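Local coordinates for protein uroporphyrinogen III synthase (Thermus thermophilus, PDB 1WCW) that probably catalyses the cyclisation of the linear tetrapyrrole hydroxymethylbilane to uroporphyrinogen III, with inversion of ring D, in porphyrin biosynthesis, at residues V60-T66 / A92-R97; V53-A57 / L83-L89; I172-E176 / L198-D204; A188-A192 / V224-L229. All blocks are in the same frame, centred on the assembly; numbering follows the deposited sequence.

In the fold
The chain forms two alpha/beta halves, and the contacts divide evenly between them. Contacts 1 and 2 belong to the half built on the mixed sheet; their centres lie 13 Å apart, their segments alternate along the chain, and helices 50-57 and 86-91 lead directly into strands 62-65 and 93-96. Contacts 3 and 4, centres 16 Å apart, follow later in the sequence and also alternate, meeting around strand 186-189 of the five-stranded parallel sheet. Between the halves, the centres of contacts 1 and 3 are 34 Å apart. Contacts 1 and 4 approach to about 7 Å between nearest atoms without touching, flanking the interdomain region where enzymes of this family are thought to bind substrate.

Contact 1 (V60-T66 / A92-R97)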
loop_
_atom_site.group_PDB
_atom_site.type_symbol
_atom_site.label_atom_id
_atom_site.label_comp_id
_atom_site.label_asym_id
_atom_site.label_seq_id
_atom_site.Cartn_x
_atom_site.Cartn_y
_atom_site.Cartn_z
ATOM N N VAL A 60 -25.400 4.486 -3.053
ATOM C CA VAL A 60 -24.403 5.481 -3.497
ATOM C C VAL A 60 -24.295 5.413 -5.023
ATOM O O VAL A 60 -24.639 4.400 -5.646
ATOM C CB VAL A 60 -22.985 5.229 -2.878
ATOM C CG1 VAL A 60 -23.064 5.336 -1.358
ATOM C CG2 VAL A 60 -22.435 3.875 -3.276
ATOM N N ASP A 61 -23.753 6.481 -5.571
ATOM C CA ASP A 61 -23.633 6.511 -7.027
ATOM C C ASP A 61 -22.352 5.924 -7.516
ATOM O O ASP A 61 -22.302 5.351 -8.597
ATOM C CB ASP A 61 -23.787 7.967 -7.437
ATOM C CG ASP A 61 -25.128 8.469 -7.043
ATOM O OD1 ASP A 61 -26.096 8.042 -7.696
ATOM O OD2 ASP A 61 -25.222 9.183 -6.005
ATOM N N LEU A 62 -21.322 6.032 -6.690
ATOM C CA LEU A 62 -20.013 5.540 -7.058
ATOM C C LEU A 62 -19.375 4.923 -5.822
ATOM O O LEU A 62 -19.541 5.410 -4.697
ATOM C CB LEU A 62 -19.162 6.702 -7.582
ATOM C CG LEU A 62 -17.785 6.416 -8.157
ATOM C CD1 LEU A 62 -17.480 7.494 -9.224
ATOM C CD2 LEU A 62 -16.785 6.392 -7.101
ATOM N N PHE A 63 -18.656 3.841 -6.050
ATOM C CA PHE A 63 -17.890 3.175 -5.007
ATOM C C PHE A 63 -16.471 3.012 -5.513
ATOM O O PHE A 63 -16.213 2.432 -6.549
ATOM C CB PHE A 63 -18.492 1.784 -4.686
ATOM C CG PHE A 63 -17.702 1.022 -3.624
ATOM C CD1 PHE A 63 -17.725 1.426 -2.281
ATOM C CD2 PHE A 63 -16.892 -0.038 -3.975
ATOM C CE1 PHE A 63 -16.904 0.753 -1.308
ATOM C CE2 PHE A 63 -16.107 -0.696 -3.026
ATOM C CZ PHE A 63 -16.101 -0.308 -1.726
ATOM N N LEU A 64 -15.516 3.517 -4.754
ATOM C CA LEU A 64 -14.119 3.453 -5.095
ATOM C C LEU A 64 -13.349 2.601 -4.059
ATOM O O LEU A 64 -13.228 3.011 -2.850
ATOM C CB LEU A 64 -13.541 4.861 -5.202
ATOM C CG LEU A 64 -12.212 5.039 -5.980
ATOM C CD1 LEU A 64 -12.051 6.533 -6.206
ATOM C CD2 LEU A 64 -10.998 4.463 -5.263
ATOM N N ALA A 65 -12.878 1.452 -4.498
ATOM C CA ALA A 65 -12.100 0.554 -3.655
ATOM C C ALA A 65 -10.615 0.782 -3.883
ATOM O O ALA A 65 -10.187 0.763 -5.039
ATOM C CB ALA A 65 -12.423 -0.917 -4.030
ATOM N N THR A 66 -9.853 0.865 -2.793
ATOM C CA THR A 66 -8.432 1.039 -2.909
ATOM C C THR A 66 -7.671 -0.202 -2.581
ATOM O O THR A 66 -6.573 -0.385 -3.159
ATOM C CB THR A 66 -7.922 2.194 -2.025
ATOM O OG1 THR A 66 -8.274 1.962 -0.640
ATOM C CG2 THR A 66 -8.503 3.537 -2.473
ATOM N N ALA A 92 -24.114 0.693 -7.830
ATOM C CA ALA A 92 -23.152 1.734 -7.982
ATOM C C ALA A 92 -22.166 1.483 -9.163
ATOM O O ALA A 92 -21.952 0.339 -9.564
ATOM C CB ALA A 92 -22.339 1.815 -6.666
ATOM N N PHE A 93 -21.587 2.587 -9.630
ATOM C CA PHE A 93 -20.496 2.519 -10.606
ATOM C C PHE A 93 -19.288 2.166 -9.703
ATOM O O PHE A 93 -18.995 2.900 -8.746
ATOM C CB PHE A 93 -20.288 3.858 -11.295
ATOM C CG PHE A 93 -19.271 3.846 -12.368
ATOM C CD1 PHE A 93 -19.544 3.230 -13.601
ATOM C CD2 PHE A 93 -18.051 4.420 -12.171
ATOM C CE1 PHE A 93 -18.550 3.222 -14.623
ATOM C CE2 PHE A 93 -17.058 4.386 -13.201
ATOM C CZ PHE A 93 -17.348 3.770 -14.444
ATOM N N ARG A 94 -18.604 1.096 -10.024
ATOM C CA ARG A 94 -17.537 0.600 -9.163
ATOM C C ARG A 94 -16.192 0.768 -9.769
ATOM O O ARG A 94 -15.943 0.296 -10.900
ATOM C CB ARG A 94 -17.803 -0.861 -8.865
ATOM C CG ARG A 94 -19.113 -1.134 -8.123
ATOM C CD ARG A 94 -19.315 -2.644 -7.847
ATOM N NE ARG A 94 -19.391 -3.464 -9.038
ATOM C CZ ARG A 94 -20.487 -3.582 -9.791
ATOM N NH1 ARG A 94 -20.406 -4.384 -10.872
ATOM N NH2 ARG A 94 -21.613 -2.926 -9.486
ATOM N N LEU A 95 -15.285 1.410 -9.045
ATOM C CA LEU A 95 -13.907 1.576 -9.458
ATOM C C LEU A 95 -12.936 0.898 -8.540
ATOM O O LEU A 95 -13.145 0.906 -7.295
ATOM C CB LEU A 95 -13.525 3.028 -9.467
ATOM C CG LEU A 95 -14.208 3.884 -10.507
ATOM C CD1 LEU A 95 -13.867 5.324 -10.293
ATOM C CD2 LEU A 95 -13.802 3.436 -11.959
ATOM N N ALA A 96 -11.898 0.284 -9.066
ATOM C CA ALA A 96 -10.844 -0.293 -8.192
ATOM C C ALA A 96 -9.565 0.412 -8.549
ATOM O O ALA A 96 -9.231 0.614 -9.712
ATOM C CB ALA A 96 -10.752 -1.740 -8.443
ATOM N N ARG A 97 -8.817 0.833 -7.537
ATOM C CA ARG A 97 -7.565 1.529 -7.791
ATOM C C ARG A 97 -6.566 0.621 -8.509
ATOM O O ARG A 97 -5.822 1.120 -9.357
ATOM C CB ARG A 97 -6.959 2.016 -6.466
ATOM C CG ARG A 97 -5.681 2.827 -6.656
ATOM C CD ARG A 97 -5.101 3.286 -5.301
ATOM N NE ARG A 97 -4.764 2.195 -4.412
ATOM C CZ ARG A 97 -4.186 2.346 -3.213
ATOM N NH1 ARG A 97 -3.858 3.541 -2.787
ATOM N NH2 ARG A 97 -4.024 1.268 -2.472
HETATM O O HOH W 1 -4.374 -0.347 -5.631
#
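Five backbone hydrogen bonds join strands 62-65 and 93-96 as a parallel ladder. Phe93 N donates to Asp61 O (3.0 Å), Phe63 N to Phe93 O (2.9 Å), Leu95 N to Phe63 O (2.9 Å), Ala65 N to Leu95 O (2.9 Å) and Arg97 N to Ala65 O (2.8 Å). Phe63, Ala65, Phe93 and Leu95 each use both N and O, the usual parallel pattern, and CA-H...O contacts such as Leu62 CA to Phe93 O (3.3 Å) fill the intervals. Beyond the last rung, Arg97 folds its guanidinium over Thr66: a weak bond runs from Arg97 NH2 to Thr66 O (3.1 Å), and a water accepts from Arg97 NE (2.8 Å). Arg97 NH1 bonds to Tyr139 OH, and also to a glycerol, probably from the crystallisation liquor, that may mark a pocket.

Apolar packing is modest between paired strands. Leu62 CD1 approaches Phe93 CD2 and Leu95 CD1, both at 4.3 Å, while Leu64 CG lies 4.2 Å from Leu95 CB on the same face. Ala92 CB, where the chain leaves its helix, tucks 3.6 Å from Val60 O. The 25-residue connection between the segments is largely helical, making this a beta-alpha-beta crossover. Strand 132-137 pairs with the other edge of 62-65, and helices 68-80 and 99-107 cover the face bearing Phe63, Ala65 and Ala96.

Contact 2 (V53-A57 / L83-L89); sequences VRALA and LDLEGPL
Leu85 lays its CD2 methyl against three residues of helix 50-57: 3.9 Å from Val53 CG1, 4.0 Å from Leu56 CD2 and 4.0 Å from Ala57 CB. Its mt rotamer (chi1 -63°, chi2 -174°) carries the methyl to the helix although its CA-to-CB bond points sideways. Residues 53-57 are helical, with Ala57 N bonded to Val53 O at 2.9 Å. Residues 83-85 are non-helical, Leu83 being extended (-117/148), and helix 86-91 starts at Glu86. The nearest CA atoms are those of Ala57 and Leu85, 5.4 Å apart.

Leu83, also mt, points toward the helix, placing CD1 3.8 Å from Val53 CG1 and CD2 4.2 Å from Ala57 CB; Arg54 NH2 comes within 3.8 Å of that same Leu83 CD2. Pro88 rests on two carbonyls, its CB 3.5 Å from Leu56 O and its CG 3.5 Å from Ala57 O. Leu56 (tp) reaches Leu89 CD2 through its CD1 at 4.3 Å.

Polar groups sit at the margin. A water donates to Ala57 O (2.8 Å) and Asp84 O (2.7 Å), bridging the backbones, and Asp84 OD1 accepts from Gly87 N (3.1 Å), a capping bond for the new helix. Helix 50-57 thus packs through apolar side chains on the connection into helix 86-91, within the helical layer flanking the mixed sheet of this alpha/beta half. Leu74 of helix 68-80 packs on Val53 and Leu56, and Leu160 of strand 155-167 also meets Leu56.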
loop_
_atom_site.group_PDB
_atom_site.type_symbol
_atom_site.label_atom_id
_atom_site.label_comp_id
_atom_site.label_asym_id
_atom_site.label_seq_id
_atom_site.Cartn_x
_atom_site.Cartn_y
_atom_site.Cartn_z
ATOM N N VAL A 53 -21.212 2.756 7.311
ATOM C CA VAL A 53 -21.707 1.550 6.634
ATOM C C VAL A 53 -23.205 1.667 6.398
ATOM O O VAL A 53 -23.718 1.304 5.327
ATOM C CB VAL A 53 -21.365 0.268 7.428
ATOM C CG1 VAL A 53 -21.763 -0.931 6.514
ATOM C CG2 VAL A 53 -19.839 0.156 7.704
ATOM N N ARG A 54 -23.933 2.205 7.381
ATOM C CA ARG A 54 -25.390 2.408 7.201
ATOM C C ARG A 54 -25.692 3.365 6.035
ATOM O O ARG A 54 -26.614 3.139 5.237
ATOM C CB ARG A 54 -26.018 2.987 8.477
ATOM C CG ARG A 54 -26.074 1.989 9.615
ATOM C CD ARG A 54 -26.652 2.627 10.901
ATOM N NE ARG A 54 -26.981 1.599 11.881
ATOM C CZ ARG A 54 -27.867 0.618 11.680
ATOM N NH1 ARG A 54 -28.084 -0.276 12.637
ATOM N NH2 ARG A 54 -28.546 0.529 10.536
ATOM N N ALA A 55 -24.862 4.411 5.947
ATOM C CA ALA A 55 -25.014 5.356 4.857
ATOM C C ALA A 55 -24.786 4.660 3.512
ATOM O O ALA A 55 -25.525 4.887 2.522
ATOM C CB ALA A 55 -24.064 6.543 5.025
ATOM N N LEU A 56 -23.717 3.845 3.427
ATOM C CA LEU A 56 -23.490 3.108 2.190
ATOM C C LEU A 56 -24.700 2.214 1.861
ATOM O O LEU A 56 -25.106 2.057 0.681
ATOM C CB LEU A 56 -22.227 2.240 2.336
ATOM C CG LEU A 56 -21.913 1.280 1.239
ATOM C CD1 LEU A 56 -21.663 2.063 -0.056
ATOM C CD2 LEU A 56 -20.653 0.473 1.634
ATOM N N ALA A 57 -25.311 1.596 2.892
ATOM C CA ALA A 57 -26.445 0.688 2.644
ATOM C C ALA A 57 -27.702 1.413 2.080
ATOM O O ALA A 57 -28.604 0.759 1.583
ATOM C CB ALA A 57 -26.798 -0.066 3.984
ATOM N N LEU A 83 -26.655 -5.558 7.458
ATOM C CA LEU A 83 -26.994 -4.669 6.369
ATOM C C LEU A 83 -26.727 -5.313 5.034
ATOM O O LEU A 83 -25.837 -6.125 4.887
ATOM C CB LEU A 83 -26.164 -3.404 6.491
ATOM C CG LEU A 83 -26.385 -2.504 7.680
ATOM C CD1 LEU A 83 -25.302 -1.441 7.705
ATOM C CD2 LEU A 83 -27.785 -1.872 7.631
ATOM N N ASP A 84 -27.531 -4.954 4.049
ATOM C CA ASP A 84 -27.309 -5.436 2.729
ATOM C C ASP A 84 -26.467 -4.415 1.970
ATOM O O ASP A 84 -26.933 -3.288 1.665
ATOM C CB ASP A 84 -28.643 -5.642 2.010
ATOM C CG ASP A 84 -28.477 -5.768 0.524
ATOM O OD1 ASP A 84 -27.478 -6.382 0.081
ATOM O OD2 ASP A 84 -29.361 -5.275 -0.210
ATOM N N LEU A 85 -25.208 -4.808 1.712
ATOM C CA LEU A 85 -24.304 -3.933 0.945
ATOM C C LEU A 85 -24.209 -4.408 -0.489
ATOM O O LEU A 85 -23.877 -3.613 -1.379
ATOM C CB LEU A 85 -22.922 -3.936 1.594
ATOM C CG LEU A 85 -22.852 -3.376 3.007
ATOM C CD1 LEU A 85 -21.382 -3.317 3.413
ATOM C CD2 LEU A 85 -23.449 -2.001 3.130
ATOM N N GLU A 86 -24.503 -5.664 -0.754
ATOM C CA GLU A 86 -24.373 -6.143 -2.136
ATOM C C GLU A 86 -25.337 -5.459 -3.071
ATOM O O GLU A 86 -24.972 -5.138 -4.215
ATOM C CB GLU A 86 -24.573 -7.675 -2.216
ATOM C CG GLU A 86 -23.542 -8.437 -1.393
ATOM C CD GLU A 86 -23.709 -9.956 -1.465
ATOM O OE1 GLU A 86 -23.464 -10.530 -2.540
ATOM O OE2 GLU A 86 -24.088 -10.578 -0.454
ATOM N N GLY A 87 -26.565 -5.205 -2.602
ATOM C CA GLY A 87 -27.540 -4.532 -3.435
ATOM C C GLY A 87 -27.056 -3.138 -3.843
ATOM O O GLY A 87 -27.002 -2.782 -5.014
ATOM N N PRO A 88 -26.756 -2.260 -2.876
ATOM C CA PRO A 88 -26.282 -0.901 -3.177
ATOM C C PRO A 88 -25.007 -0.936 -4.031
ATOM O O PRO A 88 -24.840 -0.165 -4.983
ATOM C CB PRO A 88 -25.999 -0.304 -1.807
ATOM C CG PRO A 88 -26.910 -1.094 -0.904
ATOM C CD PRO A 88 -27.025 -2.469 -1.440
ATOM N N LEU A 89 -24.083 -1.805 -3.690
ATOM C CA LEU A 89 -22.850 -1.900 -4.473
ATOM C C LEU A 89 -23.086 -2.375 -5.905
ATOM O O LEU A 89 -22.409 -1.910 -6.850
ATOM C CB LEU A 89 -21.802 -2.777 -3.798
ATOM C CG LEU A 89 -21.223 -2.107 -2.524
ATOM C CD1 LEU A 89 -20.444 -3.154 -1.730
ATOM C CD2 LEU A 89 -20.388 -0.957 -2.848
HETATM O O HOH W 2 -29.291 -1.927 1.683
#

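Contact 3 (I172-E176 / L198-D204)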
loop_
_atom_site.group_PDB
_atom_site.type_symbol
_atom_site.label_atom_id
_atom_site.label_comp_id
_atom_site.label_asym_id
_atom_site.label_seq_id
_atom_site.Cartn_x
_atom_site.Cartn_y
_atom_site.Cartn_z
ATOM N N ILE A 172 10.657 3.157 12.674
ATOM C CA ILE A 172 11.197 3.983 11.613
ATOM C C ILE A 172 12.511 4.580 12.078
ATOM O O ILE A 172 13.494 4.627 11.324
ATOM C CB ILE A 172 10.194 5.069 11.224
ATOM C CG1 ILE A 172 9.035 4.385 10.456
ATOM C CG2 ILE A 172 10.909 6.218 10.426
ATOM C CD1 ILE A 172 7.685 5.190 10.524
ATOM N N LEU A 173 12.556 5.101 13.324
ATOM C CA LEU A 173 13.781 5.702 13.818
ATOM C C LEU A 173 14.904 4.683 13.937
ATOM O O LEU A 173 16.043 5.000 13.596
ATOM C CB LEU A 173 13.509 6.428 15.172
ATOM C CG LEU A 173 12.570 7.653 15.025
ATOM C CD1 LEU A 173 12.424 8.282 16.441
ATOM C CD2 LEU A 173 13.156 8.684 14.021
ATOM N N ARG A 174 14.562 3.446 14.307
ATOM C CA ARG A 174 15.564 2.409 14.415
ATOM C C ARG A 174 16.102 2.065 13.015
ATOM O O ARG A 174 17.316 1.845 12.844
ATOM C CB ARG A 174 14.970 1.158 15.065
ATOM C CG ARG A 174 14.796 1.263 16.577
ATOM C CD ARG A 174 14.512 -0.088 17.170
ATOM N NE ARG A 174 13.139 -0.204 17.640
ATOM C CZ ARG A 174 12.195 -0.904 17.026
ATOM N NH1 ARG A 174 10.971 -0.927 17.524
ATOM N NH2 ARG A 174 12.494 -1.580 15.935
ATOM N N LEU A 175 15.231 1.980 12.037
ATOM C CA LEU A 175 15.691 1.707 10.676
ATOM C C LEU A 175 16.533 2.848 10.158
ATOM O O LEU A 175 17.589 2.609 9.527
ATOM C CB LEU A 175 14.482 1.499 9.813
ATOM C CG LEU A 175 14.787 1.247 8.291
ATOM C CD1 LEU A 175 15.819 0.130 8.101
ATOM C CD2 LEU A 175 13.519 0.921 7.561
ATOM N N GLU A 176 16.094 4.097 10.380
ATOM C CA GLU A 176 16.923 5.220 9.944
ATOM C C GLU A 176 18.331 5.162 10.564
ATOM O O GLU A 176 19.336 5.331 9.837
ATOM C CB GLU A 176 16.211 6.524 10.295
ATOM C CG GLU A 176 17.067 7.760 9.926
ATOM C CD GLU A 176 16.460 9.079 10.432
ATOM O OE1 GLU A 176 16.848 10.127 9.854
ATOM O OE2 GLU A 176 15.624 9.049 11.365
ATOM N N LEU A 198 8.607 5.673 6.055
ATOM C CA LEU A 198 10.006 5.915 6.395
ATOM C C LEU A 198 10.395 7.349 6.165
ATOM O O LEU A 198 10.998 7.975 7.073
ATOM C CB LEU A 198 10.841 4.948 5.540
ATOM C CG LEU A 198 12.334 5.145 5.726
ATOM C CD1 LEU A 198 12.789 4.888 7.184
ATOM C CD2 LEU A 198 13.091 4.170 4.827
ATOM N N PHE A 199 10.110 7.902 4.995
ATOM C CA PHE A 199 10.527 9.280 4.751
ATOM C C PHE A 199 9.725 10.259 5.537
ATOM O O PHE A 199 10.350 11.290 5.954
ATOM C CB PHE A 199 10.431 9.600 3.248
ATOM C CG PHE A 199 11.680 9.245 2.495
ATOM C CD1 PHE A 199 11.858 8.030 1.899
ATOM C CD2 PHE A 199 12.742 10.152 2.492
ATOM C CE1 PHE A 199 13.081 7.704 1.290
ATOM C CE2 PHE A 199 13.972 9.830 1.893
ATOM C CZ PHE A 199 14.125 8.640 1.301
ATOM N N GLU A 200 8.458 10.023 5.835
ATOM C CA GLU A 200 7.685 11.010 6.633
ATOM C C GLU A 200 8.120 10.941 8.069
ATOM O O GLU A 200 7.917 11.972 8.785
ATOM C CB GLU A 200 6.171 10.783 6.534
ATOM C CG GLU A 200 5.590 11.056 5.140
ATOM C CD GLU A 200 4.128 10.724 5.026
ATOM O OE1 GLU A 200 3.532 10.409 6.069
ATOM O OE2 GLU A 200 3.558 10.726 3.940
ATOM N N GLY A 201 8.662 9.822 8.534
ATOM C CA GLY A 201 9.045 9.701 9.925
ATOM C C GLY A 201 10.513 9.842 10.225
ATOM O O GLY A 201 10.864 9.745 11.435
ATOM N N ALA A 202 11.374 10.045 9.247
ATOM C CA ALA A 202 12.814 10.190 9.514
ATOM C C ALA A 202 13.180 11.487 10.220
ATOM O O ALA A 202 12.558 12.529 9.986
ATOM C CB ALA A 202 13.592 10.137 8.201
ATOM N N LYS A 203 14.162 11.385 11.095
ATOM C CA LYS A 203 14.680 12.617 11.690
ATOM C C LYS A 203 15.418 13.452 10.649
ATOM O O LYS A 203 15.326 14.723 10.668
ATOM C CB LYS A 203 15.652 12.287 12.811
ATOM C CG LYS A 203 14.964 11.802 14.069
ATOM C CD LYS A 203 15.917 11.519 15.241
ATOM C CE LYS A 203 15.099 10.952 16.441
ATOM N NZ LYS A 203 15.942 10.413 17.598
ATOM N N ASP A 204 16.138 12.803 9.712
ATOM C CA ASP A 204 16.966 13.538 8.738
ATOM C C ASP A 204 16.664 12.911 7.353
ATOM O O ASP A 204 17.424 12.089 6.865
ATOM C CB ASP A 204 18.429 13.351 9.155
ATOM C CG ASP A 204 19.376 14.267 8.407
ATOM O OD1 ASP A 204 19.035 14.774 7.299
ATOM O OD2 ASP A 204 20.510 14.424 8.948
#
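In the alpha/beta half built on the parallel sheet, helices 169-181 and 192-201 precede and follow strand 186-189, and here they pack together beside it. The main polar link is Glu176, whose side chain is nearly fully extended (chi1 177°, chi2 -173°) and so brings its carboxylate to the loop after helix 192-201. OE2 accepts from Lys203 N at 2.8 Å and OE1 from Asp204 N at 2.8 Å: one carboxylate binds two consecutive amides and fixes the turn. Asp204 itself is the N-cap of helix 205-214, its OD1 accepting from Ala207 N.

The apolar contacts follow from the side-chain conformations. Leu198 and Leu175, both tp, meet through Leu198 CD1 and Leu175 CD2 (4.1 Å), and each also touches Leu187 of the strand. Ile172 (mt) points toward the other helix, its CG2 lying 4.0 Å from Leu198 CD1 and 3.7 Å from Gly201 C. A CB on Gly201 would come within a tight 3.2 Å of that methyl, so the absence of a side chain lets the Gly201 backbone approach it closely. Leu173, also mt, swings its end toward the loop, where CD2 packs 3.6 Å from both Gly201 O and Lys203 CG.

Contact 4 (A188-A192 / V224-L229); sequences AFVAA and VTADAL
This is a strand-end to helix contact at the C-terminal edge of the parallel sheet, where strand 186-189 runs out and helix 223-231 begins its course beside it. Residues 188-189 are extended, Val190 turns (-111/0), Ala191 is extended again (-153/149) and Ala192 adopts helical angles (-59/-37). Residues 224-229 are regular helix, with Ala228 N bonded to Val224 O at 3.0 Å. The closest backbone approach is Ala192 CA to Thr225 CA, only 4.0 Å.

Phe189 (chi1 -60°, chi2 91°) points toward the helix: its CB lies 3.6 Å from Thr225 CG2, and its CE1 3.9 Å from CD2 of Leu229, an mt leucine. Ala192 CB nestles 3.8 Å from Ala228 CB, 4.0 Å from Val224 CG1 and 3.9 Å from Val224 O. Thr225, in the m rotamer, sets OG1 3.3 Å from both Ala191 C and Ala192 N, yet the angle at the latter is too poor for a bond; the hydroxyl is instead bonded to Val221 O.

The small side chains of Ala192 and Ala228 permit the close approach, while Thr225 packs through its methyl on Phe189. With its hydroxyl satisfied by Val221 O rather than across the interface, the contact is held by shape and apolar packing.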
loop_
_atom_site.group_PDB
_atom_site.type_symbol
_atom_site.label_atom_id
_atom_site.label_comp_id
_atom_site.label_asym_id
_atom_site.label_seq_id
_atom_site.Cartn_x
_atom_site.Cartn_y
_atom_site.Cartn_z
ATOM N N ALA A 188 14.691 -3.656 1.513
ATOM C CA ALA A 188 13.569 -4.040 0.662
ATOM C C ALA A 188 12.262 -3.431 1.149
ATOM O O ALA A 188 11.906 -3.569 2.314
ATOM C CB ALA A 188 13.494 -5.556 0.658
ATOM N N PHE A 189 11.547 -2.825 0.192
ATOM C CA PHE A 189 10.204 -2.256 0.409
ATOM C C PHE A 189 9.236 -3.070 -0.427
ATOM O O PHE A 189 9.472 -3.316 -1.606
ATOM C CB PHE A 189 10.142 -0.801 -0.071
ATOM C CG PHE A 189 11.104 0.116 0.620
ATOM C CD1 PHE A 189 12.351 0.343 0.149
ATOM C CD2 PHE A 189 10.646 0.837 1.708
ATOM C CE1 PHE A 189 13.194 1.309 0.763
ATOM C CE2 PHE A 189 11.486 1.808 2.314
ATOM C CZ PHE A 189 12.717 2.023 1.832
ATOM N N VAL A 190 8.138 -3.458 0.195
ATOM C CA VAL A 190 7.130 -4.211 -0.546
ATOM C C VAL A 190 5.844 -3.470 -0.794
ATOM O O VAL A 190 4.964 -3.965 -1.489
ATOM C CB VAL A 190 6.804 -5.595 0.055
ATOM C CG1 VAL A 190 8.113 -6.441 0.040
ATOM C CG2 VAL A 190 6.290 -5.436 1.411
ATOM N N ALA A 191 5.757 -2.244 -0.331
ATOM C CA ALA A 191 4.567 -1.440 -0.610
ATOM C C ALA A 191 4.980 0.016 -0.577
ATOM O O ALA A 191 5.812 0.425 0.245
ATOM C CB ALA A 191 3.494 -1.681 0.510
ATOM N N ALA A 192 4.337 0.854 -1.349
ATOM C CA ALA A 192 4.620 2.255 -1.366
ATOM C C ALA A 192 4.427 2.893 -0.034
ATOM O O ALA A 192 5.189 3.802 0.322
ATOM C CB ALA A 192 3.716 2.952 -2.422
ATOM N N VAL A 224 4.727 0.589 -8.336
ATOM C CA VAL A 224 4.179 1.663 -7.518
ATOM C C VAL A 224 5.101 1.954 -6.313
ATOM O O VAL A 224 5.358 3.097 -5.952
ATOM C CB VAL A 224 2.736 1.324 -7.012
ATOM C CG1 VAL A 224 2.255 2.432 -6.127
ATOM C CG2 VAL A 224 1.756 1.212 -8.252
ATOM N N THR A 225 5.671 0.900 -5.726
ATOM C CA THR A 225 6.667 1.068 -4.642
ATOM C C THR A 225 7.922 1.769 -5.223
ATOM O O THR A 225 8.427 2.725 -4.566
ATOM C CB THR A 225 7.066 -0.296 -4.147
ATOM O OG1 THR A 225 5.896 -0.945 -3.644
ATOM C CG2 THR A 225 8.071 -0.161 -2.912
ATOM N N ALA A 226 8.398 1.428 -6.417
ATOM C CA ALA A 226 9.530 2.082 -6.964
ATOM C C ALA A 226 9.228 3.532 -7.224
ATOM O O ALA A 226 10.101 4.396 -6.993
ATOM C CB ALA A 226 9.900 1.394 -8.292
ATOM N N ASP A 227 8.031 3.874 -7.702
ATOM C CA ASP A 227 7.697 5.253 -7.961
ATOM C C ASP A 227 7.612 6.035 -6.685
ATOM O O ASP A 227 7.970 7.221 -6.693
ATOM C CB ASP A 227 6.401 5.368 -8.821
ATOM C CG ASP A 227 6.627 4.990 -10.301
ATOM O OD1 ASP A 227 5.640 4.682 -11.003
ATOM O OD2 ASP A 227 7.779 5.024 -10.778
ATOM N N ALA A 228 7.237 5.456 -5.557
ATOM C CA ALA A 228 7.239 6.165 -4.319
ATOM C C ALA A 228 8.678 6.550 -3.928
ATOM O O ALA A 228 8.901 7.673 -3.431
ATOM C CB ALA A 228 6.584 5.336 -3.227
ATOM N N LEU A 229 9.617 5.641 -4.094
ATOM C CA LEU A 229 11.007 5.996 -3.835
ATOM C C LEU A 229 11.458 7.131 -4.707
ATOM O O LEU A 229 12.138 8.094 -4.264
ATOM C CB LEU A 229 11.875 4.747 -4.055
ATOM C CG LEU A 229 11.822 3.768 -2.869
ATOM C CD1 LEU A 229 12.341 2.417 -3.293
ATOM C CD2 LEU A 229 12.678 4.272 -1.672
#